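Phosphoserine aminotransferase (PDB 2C0R) catalyses the reversible, pyridoxal-phosphate-dependent transamination that links 3-phosphohydroxypyruvate and glutamate to phosphoserine and 2-oxoglutarate in serine biosynthesis. Local coordinates at residues Val264-Ala278 with Ile338-Val351. The protein carries 1 engineered substitution. Numbering follows the deposited sequence.
Sequences VQQANRKKASLIYDA and IYNAVPYESCEALV
Lys271 drives its ammonium group into the loop 338-343 that leads into helix 344-361, where NZ donates to three backbone oxygens: Val342 O at 2.8 Å, in the carbonyl plane on a lone pair, Tyr339 O, also at 2.8 Å, and Ile338 O at 3.0 Å, these last two from above their carbonyl planes. Asn268 OD1 is the fourth acceptor. Bends at chi2 (149°) and chi3 (45°) fold the chain back toward the loop, its CG passing the edge of the Tyr344 ring and its CB lying against Cys347 SG. Lys270 runs extended over a face of that ring: CE stands 3.6 Å from the centroid of the Tyr344 ring in a CH-pi contact, and NZ adds a cation-pi interaction. Leu274 is a knob among Tyr344, Cys347, Glu348 and Val351, and Ile275 CD1 meets Ile338 CG2 tip to tip at 3.8 Å. The helical segments run almost parallel, 3° apart; Ala272, Ile275 and Ile338 also rest on Ile300, so helix 260-280 and the loop sit against strand 299-303 in this class-V aminotransferase.

In the second shell, Asn268 ND2 gives a 2.9 Å bond to Asn340 OD1, nearly within its own amide plane. A water donates to Asn268 OD1 and Asn340 O. Val342 N closes the type I turn, reaching Tyr339 O from the face opposite the lysine. Tyr339, whose hydroxyl bonds Ala10 O, packs near Lys197, the lysine that carries the cofactor in the enzyme, though unattached here. The four oxygens that accept from the buried ammonium group are all neutral, so Lys271 probably stays charged through the summed carbonyl dipoles, pinning the loop to helix 260-280.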
ATOM      1  N   VAL A 264      19.723 -13.865  12.999  1.00 12.45           N
ATOM      2  CA  VAL A 264      19.288 -12.534  13.357  1.00 12.67           C
ATOM      3  C   VAL A 264      18.921 -12.492  14.832  1.00 11.95           C
ATOM      4  O   VAL A 264      19.182 -11.503  15.529  1.00 13.21           O
ATOM      5  CB  VAL A 264      18.140 -11.963  12.491  1.00 12.43           C
ATOM      6  CG1 VAL A 264      18.684 -11.735  11.070  1.00 13.67           C
ATOM      7  CG2 VAL A 264      16.917 -12.851  12.487  1.00 14.20           C
ATOM      8  N   GLN A 265      18.409 -13.594  15.359  1.00 12.54           N
ATOM      9  CA  GLN A 265      18.089 -13.645  16.782  1.00 13.91           C
ATOM     10  C   GLN A 265      19.335 -13.431  17.613  1.00 12.64           C
ATOM     11  O   GLN A 265      19.314 -12.671  18.599  1.00 13.08           O
ATOM     12  CB  GLN A 265      17.424 -15.003  17.110  1.00 15.48           C
ATOM     13  CG  GLN A 265      16.995 -15.018  18.584  1.00 17.68           C
ATOM     14  CD  GLN A 265      16.393 -16.341  18.993  1.00 22.55           C
ATOM     15  OE1 GLN A 265      16.852 -17.435  18.640  1.00 28.19           O
ATOM     16  NE2 GLN A 265      15.319 -16.188  19.767  1.00 33.14           N
ATOM     17  N   GLN A 266      20.401 -14.132  17.230  1.00 11.93           N
ATOM     18  CA  GLN A 266      21.639 -14.000  18.011  1.00 13.74           C
ATOM     19  C   GLN A 266      22.161 -12.596  17.942  1.00 12.65           C
ATOM     20  O   GLN A 266      22.610 -12.036  18.959  1.00 12.77           O
ATOM     21  CB  GLN A 266      22.626 -15.017  17.443  1.00 13.83           C
ATOM     22  CG  GLN A 266      24.028 -14.889  18.024  1.00 15.97           C
ATOM     23  CD  GLN A 266      24.949 -15.942  17.460  1.00 17.13           C
ATOM     24  OE1 GLN A 266      25.422 -16.803  18.187  1.00 25.43           O
ATOM     25  NE2 GLN A 266      25.264 -15.934  16.181  1.00 20.17           N
ATOM     26  N   ALA A 267      22.116 -12.028  16.719  1.00 13.00           N
ATOM     27  CA  ALA A 267      22.593 -10.654  16.549  1.00 12.10           C
ATOM     28  C   ALA A 267      21.757  -9.647  17.330  1.00 13.05           C
ATOM     29  O   ALA A 267      22.284  -8.695  17.941  1.00 13.07           O
ATOM     30  CB  ALA A 267      22.624 -10.247  15.082  1.00 12.64           C
ATOM     31  N   ASN A 268      20.462  -9.810  17.333  1.00 11.86           N
ATOM     32  CA  ASN A 268      19.591  -8.899  18.056  1.00 12.00           C
ATOM     33  C   ASN A 268      19.728  -9.090  19.557  1.00 12.46           C
ATOM     34  O   ASN A 268      19.635  -8.090  20.251  1.00 12.64           O
ATOM     35  CB  ASN A 268      18.140  -9.173  17.621  1.00 12.31           C
ATOM     36  CG  ASN A 268      17.887  -8.863  16.165  1.00 12.45           C
ATOM     37  OD1 ASN A 268      18.644  -8.143  15.526  1.00 14.04           O
ATOM     38  ND2 ASN A 268      16.818  -9.440  15.635  1.00 13.62           N
ATOM     39  N   ARG A 269      19.925 -10.333  20.028  1.00 12.66           N
ATOM     40  CA  ARG A 269      20.103 -10.493  21.481  1.00 12.63           C
ATOM     41  C   ARG A 269      21.338  -9.742  21.926  1.00 13.00           C
ATOM     42  O   ARG A 269      21.372  -9.136  23.007  1.00 14.03           O
ATOM     43  CB  ARG A 269      20.194 -11.983  21.774  1.00 13.87           C
ATOM     44  CG  ARG A 269      20.432 -12.315  23.263  1.00 15.04           C
ATOM     45  CD  ARG A 269      19.215 -12.293  24.119  1.00 16.04           C
ATOM     46  NE  ARG A 269      18.591 -11.008  24.407  1.00 15.48           N
ATOM     47  CZ  ARG A 269      18.977 -10.232  25.420  1.00 14.45           C
ATOM     48  NH1 ARG A 269      19.992 -10.565  26.224  1.00 17.47           N
ATOM     49  NH2 ARG A 269      18.324  -9.095  25.606  1.00 14.58           N
ATOM     50  N   LYS A 270      22.393  -9.818  21.077  1.00 13.51           N
ATOM     51  CA  LYS A 270      23.617  -9.103  21.416  1.00 14.07           C
ATOM     52  C   LYS A 270      23.406  -7.601  21.489  1.00 13.07           C
ATOM     53  O   LYS A 270      23.900  -6.901  22.370  1.00 13.93           O
ATOM     54  CB  LYS A 270      24.627  -9.468  20.347  1.00 14.78           C
ATOM     55  CG  LYS A 270      25.925  -8.671  20.337  1.00 14.82           C
ATOM     56  CD  LYS A 270      26.788  -9.163  19.186  1.00 15.74           C
ATOM     57  CE  LYS A 270      28.011  -8.276  19.002  1.00 20.82           C
ATOM     58  NZ  LYS A 270      28.721  -8.702  17.756  1.00 21.92           N
ATOM     59  N   LYS A 271      22.685  -7.070  20.479  1.00 13.58           N
ATOM     60  CA  LYS A 271      22.341  -5.653  20.483  1.00 13.67           C
ATOM     61  C   LYS A 271      21.545  -5.261  21.718  1.00 12.87           C
ATOM     62  O   LYS A 271      21.841  -4.266  22.390  1.00 13.56           O
ATOM     63  CB  LYS A 271      21.501  -5.275  19.239  1.00 12.29           C
ATOM     64  CG  LYS A 271      22.318  -5.320  17.956  1.00 15.06           C
ATOM     65  CD  LYS A 271      21.479  -5.702  16.726  1.00 16.67           C
ATOM     66  CE  LYS A 271      20.162  -4.990  16.638  1.00 15.30           C
ATOM     67  NZ  LYS A 271      19.460  -5.314  15.364  1.00 14.07           N
ATOM     68  N   ALA A 272      20.487  -6.020  22.016  1.00 11.69           N
ATOM     69  CA  ALA A 272      19.616  -5.677  23.124  1.00 11.31           C
ATOM     70  C   ALA A 272      20.382  -5.763  24.446  1.00 12.75           C
ATOM     71  O   ALA A 272      20.170  -4.922  25.314  1.00 14.18           O
ATOM     72  CB  ALA A 272      18.424  -6.631  23.133  1.00 14.19           C
ATOM     73  N   SER A 273      21.238  -6.787  24.540  1.00 13.52           N
ATOM     74  CA  SER A 273      21.941  -7.025  25.802  1.00 14.39           C
ATOM     75  C   SER A 273      22.813  -5.820  26.083  1.00 14.74           C
ATOM     76  O   SER A 273      22.912  -5.393  27.245  1.00 14.39           O
ATOM     77  CB  SER A 273      22.784  -8.289  25.650  1.00 16.12           C
ATOM     78  OG  SER A 273      23.633  -8.497  26.790  1.00 20.45           O
ATOM     79  N   LEU A 274      23.444  -5.249  25.052  1.00 14.55           N
ATOM     80  CA  LEU A 274      24.320  -4.098  25.326  1.00 13.83           C
ATOM     81  C   LEU A 274      23.555  -2.920  25.883  1.00 13.77           C
ATOM     82  O   LEU A 274      23.965  -2.212  26.811  1.00 13.97           O
ATOM     83  CB  LEU A 274      24.987  -3.749  23.988  1.00 13.81           C
ATOM     84  CG  LEU A 274      26.121  -2.729  24.156  1.00 17.55           C
ATOM     85  CD1 LEU A 274      27.373  -3.430  24.673  1.00 20.21           C
ATOM     86  CD2 LEU A 274      26.368  -2.059  22.823  1.00 19.63           C
ATOM     87  N   ILE A 275      22.363  -2.690  25.319  1.00 13.31           N
ATOM     88  CA  ILE A 275      21.613  -1.521  25.726  1.00 12.76           C
ATOM     89  C   ILE A 275      20.941  -1.756  27.063  1.00 12.45           C
ATOM     90  O   ILE A 275      20.929  -0.872  27.931  1.00 12.79           O
ATOM     91  CB  ILE A 275      20.596  -1.173  24.640  1.00 13.47           C
ATOM     92  CG1 ILE A 275      21.301  -0.756  23.346  1.00 12.86           C
ATOM     93  CG2 ILE A 275      19.674  -0.099  25.162  1.00 13.45           C
ATOM     94  CD1 ILE A 275      20.379  -0.845  22.116  1.00 13.42           C
ATOM     95  N   TYR A 276      20.377  -2.959  27.324  1.00 12.75           N
ATOM     96  CA  TYR A 276      19.804  -3.215  28.640  1.00 13.38           C
ATOM     97  C   TYR A 276      20.899  -3.144  29.695  1.00 13.91           C
ATOM     98  O   TYR A 276      20.590  -2.677  30.793  1.00 13.88           O
ATOM     99  CB  TYR A 276      19.113  -4.573  28.694  1.00 14.59           C
ATOM    100  CG  TYR A 276      17.715  -4.541  28.055  1.00 13.43           C
ATOM    101  CD1 TYR A 276      17.444  -5.386  26.975  1.00 13.81           C
ATOM    102  CD2 TYR A 276      16.735  -3.700  28.561  1.00 13.43           C
ATOM    103  CE1 TYR A 276      16.155  -5.332  26.417  1.00 13.79           C
ATOM    104  CE2 TYR A 276      15.466  -3.651  28.017  1.00 13.23           C
ATOM    105  CZ  TYR A 276      15.198  -4.496  26.935  1.00 13.26           C
ATOM    106  OH  TYR A 276      13.946  -4.445  26.383  1.00 14.11           O
ATOM    107  N   ASP A 277      22.103  -3.595  29.370  1.00 14.49           N
ATOM    108  CA  ASP A 277      23.189  -3.483  30.368  1.00 16.04           C
ATOM    109  C   ASP A 277      23.478  -2.025  30.672  1.00 15.30           C
ATOM    110  O   ASP A 277      23.791  -1.696  31.807  1.00 16.84           O
ATOM    111  CB  ASP A 277      24.471  -4.137  29.852  1.00 18.91           C
ATOM    112  CG  ASP A 277      25.645  -3.763  30.745  1.00 19.25           C
ATOM    113  OD1 ASP A 277      26.625  -3.041  30.401  1.00 38.52           O
ATOM    114  OD2 ASP A 277      25.571  -4.242  31.899  1.00 33.39           O
ATOM    115  N   ALA A 278      23.427  -1.146  29.671  1.00 15.89           N
ATOM    116  CA  ALA A 278      23.608   0.291  29.891  1.00 15.45           C
ATOM    117  C   ALA A 278      22.557   0.880  30.809  1.00 15.70           C
ATOM    118  O   ALA A 278      22.818   1.741  31.627  1.00 17.94           O
ATOM    119  CB  ALA A 278      23.515   1.028  28.546  1.00 18.58           C
ATOM    120  N   ILE A 338      15.370  -1.566  17.625  1.00 12.30           N
ATOM    121  CA  ILE A 338      16.613  -2.235  17.252  1.00 11.75           C
ATOM    122  C   ILE A 338      16.318  -3.474  16.424  1.00 11.67           C
ATOM    123  O   ILE A 338      16.876  -4.559  16.574  1.00 13.10           O
ATOM    124  CB  ILE A 338      17.469  -2.558  18.488  1.00 10.98           C
ATOM    125  CG1 ILE A 338      16.639  -3.266  19.568  1.00 12.78           C
ATOM    126  CG2 ILE A 338      18.131  -1.296  19.032  1.00 13.32           C
ATOM    127  CD1 ILE A 338      17.586  -3.730  20.707  1.00 19.58           C
ATOM    128  N   TYR A 339      15.375  -3.248  15.479  1.00 11.07           N
ATOM    129  CA  TYR A 339      14.994  -4.254  14.521  1.00 10.89           C
ATOM    130  C   TYR A 339      16.179  -4.874  13.809  1.00 10.96           C
ATOM    131  O   TYR A 339      17.277  -4.343  13.911  1.00 12.54           O
ATOM    132  CB  TYR A 339      14.107  -3.595  13.446  1.00 12.30           C
ATOM    133  CG  TYR A 339      12.904  -2.933  14.065  1.00 11.76           C
ATOM    134  CD1 TYR A 339      12.658  -1.585  13.895  1.00 12.40           C
ATOM    135  CD2 TYR A 339      11.999  -3.667  14.810  1.00 12.79           C
ATOM    136  CE1 TYR A 339      11.569  -0.969  14.433  1.00 13.14           C
ATOM    137  CE2 TYR A 339      10.877  -3.069  15.375  1.00 13.65           C
ATOM    138  CZ  TYR A 339      10.687  -1.731  15.194  1.00 13.26           C
ATOM    139  OH  TYR A 339       9.586  -1.111  15.724  1.00 14.04           O
ATOM    140  N   ASN A 340      15.928  -5.990  13.105  1.00 11.57           N
ATOM    141  CA  ASN A 340      17.028  -6.751  12.532  1.00 11.88           C
ATOM    142  C   ASN A 340      18.116  -5.937  11.846  1.00 12.77           C
ATOM    143  O   ASN A 340      19.299  -6.174  12.099  1.00 12.65           O
ATOM    144  CB  ASN A 340      16.611  -7.742  11.439  1.00 13.06           C
ATOM    145  CG  ASN A 340      15.720  -8.887  11.899  1.00 12.26           C
ATOM    146  OD1 ASN A 340      15.546  -9.144  13.084  1.00 13.38           O
ATOM    147  ND2 ASN A 340      15.108  -9.574  10.927  1.00 13.99           N
ATOM    148  N   ALA A 341      17.738  -4.977  11.012  1.00 10.84           N
ATOM    149  CA  ALA A 341      18.689  -4.246  10.201  1.00 12.16           C
ATOM    150  C   ALA A 341      19.390  -3.139  10.971  1.00 11.48           C
ATOM    151  O   ALA A 341      20.372  -2.613  10.422  1.00 13.15           O
ATOM    152  CB  ALA A 341      18.003  -3.626   8.981  1.00 12.40           C
ATOM    153  N   VAL A 342      19.024  -2.819  12.191  1.00 11.43           N
ATOM    154  CA  VAL A 342      19.788  -1.823  12.974  1.00 11.57           C
ATOM    155  C   VAL A 342      21.121  -2.474  13.326  1.00 12.57           C
ATOM    156  O   VAL A 342      21.125  -3.543  13.964  1.00 13.14           O
ATOM    157  CB  VAL A 342      18.988  -1.414  14.223  1.00 12.30           C
ATOM    158  CG1 VAL A 342      19.858  -0.476  15.052  1.00 13.33           C
ATOM    159  CG2 VAL A 342      17.667  -0.755  13.832  1.00 11.94           C
ATOM    160  N   PRO A 343      22.251  -1.925  12.915  1.00 12.51           N
ATOM    161  CA  PRO A 343      23.537  -2.566  13.124  1.00 14.21           C
ATOM    162  C   PRO A 343      23.988  -2.480  14.582  1.00 14.72           C
ATOM    163  O   PRO A 343      23.642  -1.588  15.339  1.00 14.03           O
ATOM    164  CB  PRO A 343      24.493  -1.745  12.246  1.00 17.23           C
ATOM    165  CG  PRO A 343      23.600  -1.073  11.241  1.00 15.88           C
ATOM    166  CD  PRO A 343      22.401  -0.704  12.082  1.00 14.92           C
ATOM    167  N   TYR A 344      24.801  -3.431  14.998  1.00 15.11           N
ATOM    168  CA  TYR A 344      25.351  -3.374  16.354  1.00 12.60           C
ATOM    169  C   TYR A 344      26.107  -2.087  16.551  1.00 13.07           C
ATOM    170  O   TYR A 344      26.058  -1.497  17.638  1.00 15.42           O
ATOM    171  CB  TYR A 344      26.253  -4.581  16.533  1.00 13.56           C
ATOM    172  CG  TYR A 344      26.890  -4.664  17.901  1.00 13.31           C
ATOM    173  CD1 TYR A 344      26.094  -4.893  19.010  1.00 14.98           C
ATOM    174  CD2 TYR A 344      28.281  -4.536  18.045  1.00 16.44           C
ATOM    175  CE1 TYR A 344      26.633  -4.981  20.281  1.00 17.26           C
ATOM    176  CE2 TYR A 344      28.807  -4.622  19.331  1.00 21.42           C
ATOM    177  CZ  TYR A 344      27.996  -4.844  20.424  1.00 23.40           C
ATOM    178  OH  TYR A 344      28.563  -4.936  21.684  1.00 36.10           O
ATOM    179  N   GLU A 345      26.779  -1.592  15.513  1.00 13.75           N
ATOM    180  CA  GLU A 345      27.511  -0.328  15.693  1.00 15.20           C
ATOM    181  C   GLU A 345      26.584   0.825  16.077  1.00 14.92           C
ATOM    182  O   GLU A 345      27.031   1.730  16.827  1.00 14.73           O
ATOM    183  CB  GLU A 345      28.299  -0.054  14.396  1.00 24.07           C
ATOM    184  CG  GLU A 345      29.408  -1.080  14.231  1.00 32.31           C
ATOM    185  CD  GLU A 345      28.977  -2.446  13.697  1.00 35.20           C
ATOM    186  OE1 GLU A 345      27.792  -2.597  13.278  1.00 26.74           O
ATOM    187  OE2 GLU A 345      29.795  -3.406  13.718  1.00 47.92           O
ATOM    188  N   SER A 346      25.327   0.847  15.621  1.00 14.88           N
ATOM    189  CA  SER A 346      24.428   1.898  16.101  1.00 14.92           C
ATOM    190  C   SER A 346      24.186   1.778  17.604  1.00 14.32           C
ATOM    191  O   SER A 346      24.091   2.758  18.359  1.00 14.66           O
ATOM    192  CB  SER A 346      23.073   1.827  15.394  1.00 13.75           C
ATOM    193  OG  SER A 346      23.203   2.296  14.051  1.00 16.39           O
ATOM    194  N   CYS A 347      24.079   0.513  18.041  1.00 14.76           N
ATOM    195  CA  CYS A 347      23.824   0.251  19.459  1.00 14.39           C
ATOM    196  C   CYS A 347      25.048   0.609  20.300  1.00 14.23           C
ATOM    197  O   CYS A 347      24.944   1.146  21.382  1.00 16.36           O
ATOM    198  CB  CYS A 347      23.473  -1.229  19.603  1.00 13.96           C
ATOM    199  SG  CYS A 347      21.898  -1.564  18.751  1.00 14.14           S
ATOM    200  N   GLU A 348      26.246   0.302  19.825  1.00 14.75           N
ATOM    201  CA  GLU A 348      27.465   0.731  20.554  1.00 14.17           C
ATOM    202  C   GLU A 348      27.535   2.234  20.659  1.00 15.11           C
ATOM    203  O   GLU A 348      27.868   2.801  21.708  1.00 15.54           O
ATOM    204  CB  GLU A 348      28.696   0.245  19.790  1.00 17.16           C
ATOM    205  CG  GLU A 348      28.927  -1.244  19.848  1.00 19.62           C
ATOM    206  CD  GLU A 348      30.174  -1.613  19.047  1.00 25.15           C
ATOM    207  OE1 GLU A 348      30.150  -1.361  17.823  1.00 23.94           O
ATOM    208  OE2 GLU A 348      31.139  -2.151  19.623  1.00 31.28           O
ATOM    209  N   ALA A 349      27.191   2.910  19.559  1.00 15.14           N
ATOM    210  CA  ALA A 349      27.186   4.369  19.626  1.00 14.47           C
ATOM    211  C   ALA A 349      26.175   4.878  20.622  1.00 13.46           C
ATOM    212  O   ALA A 349      26.457   5.791  21.403  1.00 14.62           O
ATOM    213  CB  ALA A 349      26.946   4.948  18.232  1.00 16.11           C
ATOM    214  N   LEU A 350      24.985   4.269  20.658  1.00 14.81           N
ATOM    215  CA  LEU A 350      23.967   4.702  21.595  1.00 14.07           C
ATOM    216  C   LEU A 350      24.426   4.544  23.038  1.00 15.02           C
ATOM    217  O   LEU A 350      24.258   5.439  23.897  1.00 15.43           O
ATOM    218  CB  LEU A 350      22.672   3.879  21.353  1.00 12.90           C
ATOM    219  CG  LEU A 350      21.590   4.139  22.412  1.00 13.53           C
ATOM    220  CD1 LEU A 350      21.180   5.592  22.442  1.00 15.41           C
ATOM    221  CD2 LEU A 350      20.401   3.190  22.173  1.00 15.14           C
ATOM    222  N   VAL A 351      25.042   3.405  23.343  1.00 13.49           N
ATOM    223  CA  VAL A 351      25.474   3.154  24.721  1.00 13.48           C
ATOM    224  C   VAL A 351      26.543   4.146  25.108  1.00 14.85           C
ATOM    225  O   VAL A 351      26.590   4.591  26.260  1.00 16.44           O
ATOM    226  CB  VAL A 351      25.967   1.692  24.831  1.00 19.53           C
ATOM    227  CG1 VAL A 351      26.833   1.480  26.066  1.00 21.68           C
ATOM    228  CG2 VAL A 351      24.736   0.776  24.793  1.00 17.32           C
TER
HETATM  229  O   HOH W   1      20.018  -8.762  13.021  1.00 18.20           O